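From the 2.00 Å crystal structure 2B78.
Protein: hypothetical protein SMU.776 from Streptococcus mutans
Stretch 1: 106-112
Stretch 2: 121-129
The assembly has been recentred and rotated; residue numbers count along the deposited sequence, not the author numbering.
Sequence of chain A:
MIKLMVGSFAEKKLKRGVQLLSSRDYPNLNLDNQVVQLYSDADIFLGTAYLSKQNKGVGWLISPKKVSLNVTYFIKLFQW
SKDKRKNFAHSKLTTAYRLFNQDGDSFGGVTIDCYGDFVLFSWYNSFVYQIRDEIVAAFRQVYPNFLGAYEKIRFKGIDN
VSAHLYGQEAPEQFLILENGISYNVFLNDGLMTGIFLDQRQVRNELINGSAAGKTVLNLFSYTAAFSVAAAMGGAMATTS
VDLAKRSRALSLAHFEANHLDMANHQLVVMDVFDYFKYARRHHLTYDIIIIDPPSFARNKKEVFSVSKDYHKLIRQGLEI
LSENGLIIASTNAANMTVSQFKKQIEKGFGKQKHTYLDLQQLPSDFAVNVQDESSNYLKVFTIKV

Stretch 1, residues 106-112: SFGGVTI
Stretch 2 121-129: FSWYNSFVY

Two antiparallel strands, 110-112 and 121-123, run 4.8 Å apart at 164°, pairing V110 with W123, T111 with S122 and I112 with F121; 482 Å² is buried in all. S106 (phi/psi 68/25) makes no contact. F107 (-156/90, chi1 t, chi2 76°) opens a type II turn ending at V110, and its CE2 lies 3.9 Å from V128 CG1. G108 (-64/156) leads to G109 (99/-13), where a CB would jam against the preceding carbonyl and sit 2.6 Å from N125 ND2; only glycine fits. G109 O accepts from Y124 N (3.0 Å, 168°), starting the ladder. V110 (-135/135, t) packs CG2 against the W123 ring edge (CZ3, 3.8 Å; W123 chi1 m, chi2 112°) and V128 CG1 (3.8 Å; V128 m). V128 is held on the first helical turn by its N donating to the N-cap N125 OD1 (2.9 Å; N125 chi1 p). T111 (-131/150, p) turns to the other face with S122 (m): T111 N to S122 O is 3.3 Å, S122 N to T111 O 2.9 Å. T111 OG1 and S122 OG each donate to one water at 3.0 Å, satisfying both buried hydroxyls, while T111 CG2 meets Y124 CE1 at 3.4 Å (Y124 m, chi2 66°). I112 (-141/126, m,t) returns to the V110 face, CD1 3.6 Å from F121 CE1 (F121 m, chi2 -101°).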

# COMPACT_ATOMS: atom_id res chain seq x y z
N SER A 106 1.76 3.36 -16.11
CA SER A 106 1.57 4.51 -17.00
C SER A 106 0.27 5.29 -16.98
O SER A 106 -0.09 5.92 -17.97
CB SER A 106 1.92 4.12 -18.44
OG SER A 106 3.32 3.93 -18.57
N PHE A 107 -0.44 5.26 -15.86
CA PHE A 107 -1.64 6.07 -15.77
C PHE A 107 -1.93 6.35 -14.31
O PHE A 107 -2.63 5.58 -13.65
CB PHE A 107 -2.86 5.40 -16.41
CG PHE A 107 -3.96 6.38 -16.72
CD1 PHE A 107 -3.85 7.23 -17.82
CD2 PHE A 107 -5.06 6.50 -15.88
CE1 PHE A 107 -4.83 8.20 -18.06
CE2 PHE A 107 -6.04 7.46 -16.12
CZ PHE A 107 -5.92 8.31 -17.21
N GLY A 108 -1.37 7.44 -13.80
CA GLY A 108 -1.59 7.78 -12.41
C GLY A 108 -3.04 8.09 -12.09
O GLY A 108 -3.81 8.44 -12.98
N GLY A 109 -3.41 7.93 -10.82
CA GLY A 109 -4.78 8.22 -10.41
C GLY A 109 -5.68 7.00 -10.28
O GLY A 109 -6.76 7.07 -9.70
N VAL A 110 -5.22 5.87 -10.80
CA VAL A 110 -6.01 4.64 -10.77
C VAL A 110 -5.24 3.40 -10.34
O VAL A 110 -4.12 3.17 -10.80
CB VAL A 110 -6.61 4.34 -12.16
CG1 VAL A 110 -7.42 3.06 -12.12
CG2 VAL A 110 -7.46 5.52 -12.64
N THR A 111 -5.84 2.60 -9.46
CA THR A 111 -5.26 1.33 -9.05
C THR A 111 -6.39 0.32 -9.18
O THR A 111 -7.57 0.68 -9.05
CB THR A 111 -4.71 1.31 -7.58
OG1 THR A 111 -5.79 1.39 -6.65
CG2 THR A 111 -3.74 2.46 -7.34
N ILE A 112 -6.04 -0.92 -9.46
CA ILE A 112 -7.03 -1.98 -9.60
C ILE A 112 -6.45 -3.22 -8.97
O ILE A 112 -5.33 -3.65 -9.30
CB ILE A 112 -7.35 -2.29 -11.07
CG1 ILE A 112 -7.76 -1.02 -11.81
CG2 ILE A 112 -8.46 -3.36 -11.13
CD1 ILE A 112 -7.95 -1.21 -13.30
N PHE A 121 -11.56 -1.42 -7.97
CA PHE A 121 -11.07 -0.20 -8.60
C PHE A 121 -10.95 0.86 -7.52
O PHE A 121 -11.80 0.94 -6.63
CB PHE A 121 -12.07 0.32 -9.63
CG PHE A 121 -12.09 -0.44 -10.92
CD1 PHE A 121 -11.44 0.05 -12.04
CD2 PHE A 121 -12.78 -1.65 -11.03
CE1 PHE A 121 -11.47 -0.64 -13.25
CE2 PHE A 121 -12.81 -2.35 -12.24
CZ PHE A 121 -12.16 -1.84 -13.34
N SER A 122 -9.91 1.69 -7.61
CA SER A 122 -9.73 2.77 -6.66
C SER A 122 -9.45 4.04 -7.44
O SER A 122 -8.54 4.10 -8.28
CB SER A 122 -8.58 2.48 -5.69
OG SER A 122 -8.95 1.43 -4.80
N TRP A 123 -10.27 5.06 -7.19
CA TRP A 123 -10.13 6.35 -7.86
C TRP A 123 -9.49 7.37 -6.91
O TRP A 123 -10.08 7.71 -5.87
CB TRP A 123 -11.51 6.84 -8.31
CG TRP A 123 -12.34 5.80 -8.99
CD1 TRP A 123 -13.49 5.22 -8.52
CD2 TRP A 123 -12.07 5.17 -10.26
NE1 TRP A 123 -13.94 4.27 -9.41
CE2 TRP A 123 -13.10 4.22 -10.48
CE3 TRP A 123 -11.07 5.32 -11.22
CZ2 TRP A 123 -13.14 3.42 -11.63
CZ3 TRP A 123 -11.11 4.52 -12.36
CH2 TRP A 123 -12.14 3.59 -12.56
N TYR A 124 -8.31 7.87 -7.28
CA TYR A 124 -7.59 8.82 -6.44
C TYR A 124 -7.84 10.30 -6.70
O TYR A 124 -7.33 11.15 -5.97
CB TYR A 124 -6.08 8.54 -6.52
CG TYR A 124 -5.68 7.23 -5.89
CD1 TYR A 124 -6.11 6.02 -6.43
CD2 TYR A 124 -4.88 7.19 -4.75
CE1 TYR A 124 -5.76 4.80 -5.85
CE2 TYR A 124 -4.52 5.97 -4.15
CZ TYR A 124 -4.97 4.79 -4.72
OH TYR A 124 -4.62 3.58 -4.15
N ASN A 125 -8.60 10.62 -7.74
CA ASN A 125 -8.90 12.02 -8.02
C ASN A 125 -10.22 12.16 -8.78
O ASN A 125 -10.70 11.20 -9.39
CB ASN A 125 -7.74 12.68 -8.79
CG ASN A 125 -7.50 12.06 -10.15
OD1 ASN A 125 -8.31 12.20 -11.06
ND2 ASN A 125 -6.35 11.39 -10.31
N SER A 126 -10.82 13.34 -8.72
CA SER A 126 -12.10 13.56 -9.38
C SER A 126 -12.09 13.40 -10.89
O SER A 126 -13.10 13.01 -11.49
CB SER A 126 -12.66 14.94 -9.02
OG SER A 126 -11.75 15.97 -9.38
N PHE A 127 -10.96 13.70 -11.53
CA PHE A 127 -10.91 13.56 -12.98
C PHE A 127 -11.10 12.13 -13.46
O PHE A 127 -11.97 11.86 -14.31
CB PHE A 127 -9.61 14.10 -13.55
CG PHE A 127 -9.55 14.02 -15.05
CD1 PHE A 127 -10.33 14.87 -15.83
CD2 PHE A 127 -8.76 13.07 -15.68
CE1 PHE A 127 -10.33 14.77 -17.22
CE2 PHE A 127 -8.74 12.96 -17.07
CZ PHE A 127 -9.53 13.81 -17.84
N VAL A 128 -10.30 11.20 -12.96
CA VAL A 128 -10.46 9.82 -13.40
C VAL A 128 -11.84 9.31 -13.02
O VAL A 128 -12.43 8.50 -13.73
CB VAL A 128 -9.40 8.88 -12.79
CG1 VAL A 128 -8.02 9.25 -13.31
CG2 VAL A 128 -9.45 8.94 -11.28
N TYR A 129 -12.36 9.80 -11.91
CA TYR A 129 -13.67 9.39 -11.47
C TYR A 129 -14.72 9.81 -12.49
O TYR A 129 -15.62 9.05 -12.82
CB TYR A 129 -13.99 10.00 -10.10
CG TYR A 129 -15.29 9.49 -9.51
CD1 TYR A 129 -15.44 8.15 -9.17
CD2 TYR A 129 -16.38 10.34 -9.35
CE1 TYR A 129 -16.65 7.65 -8.69
CE2 TYR A 129 -17.60 9.85 -8.86
CZ TYR A 129 -17.72 8.51 -8.54
OH TYR A 129 -18.92 8.01 -8.09
O HOH W 1 -7.56 -0.91 -6.00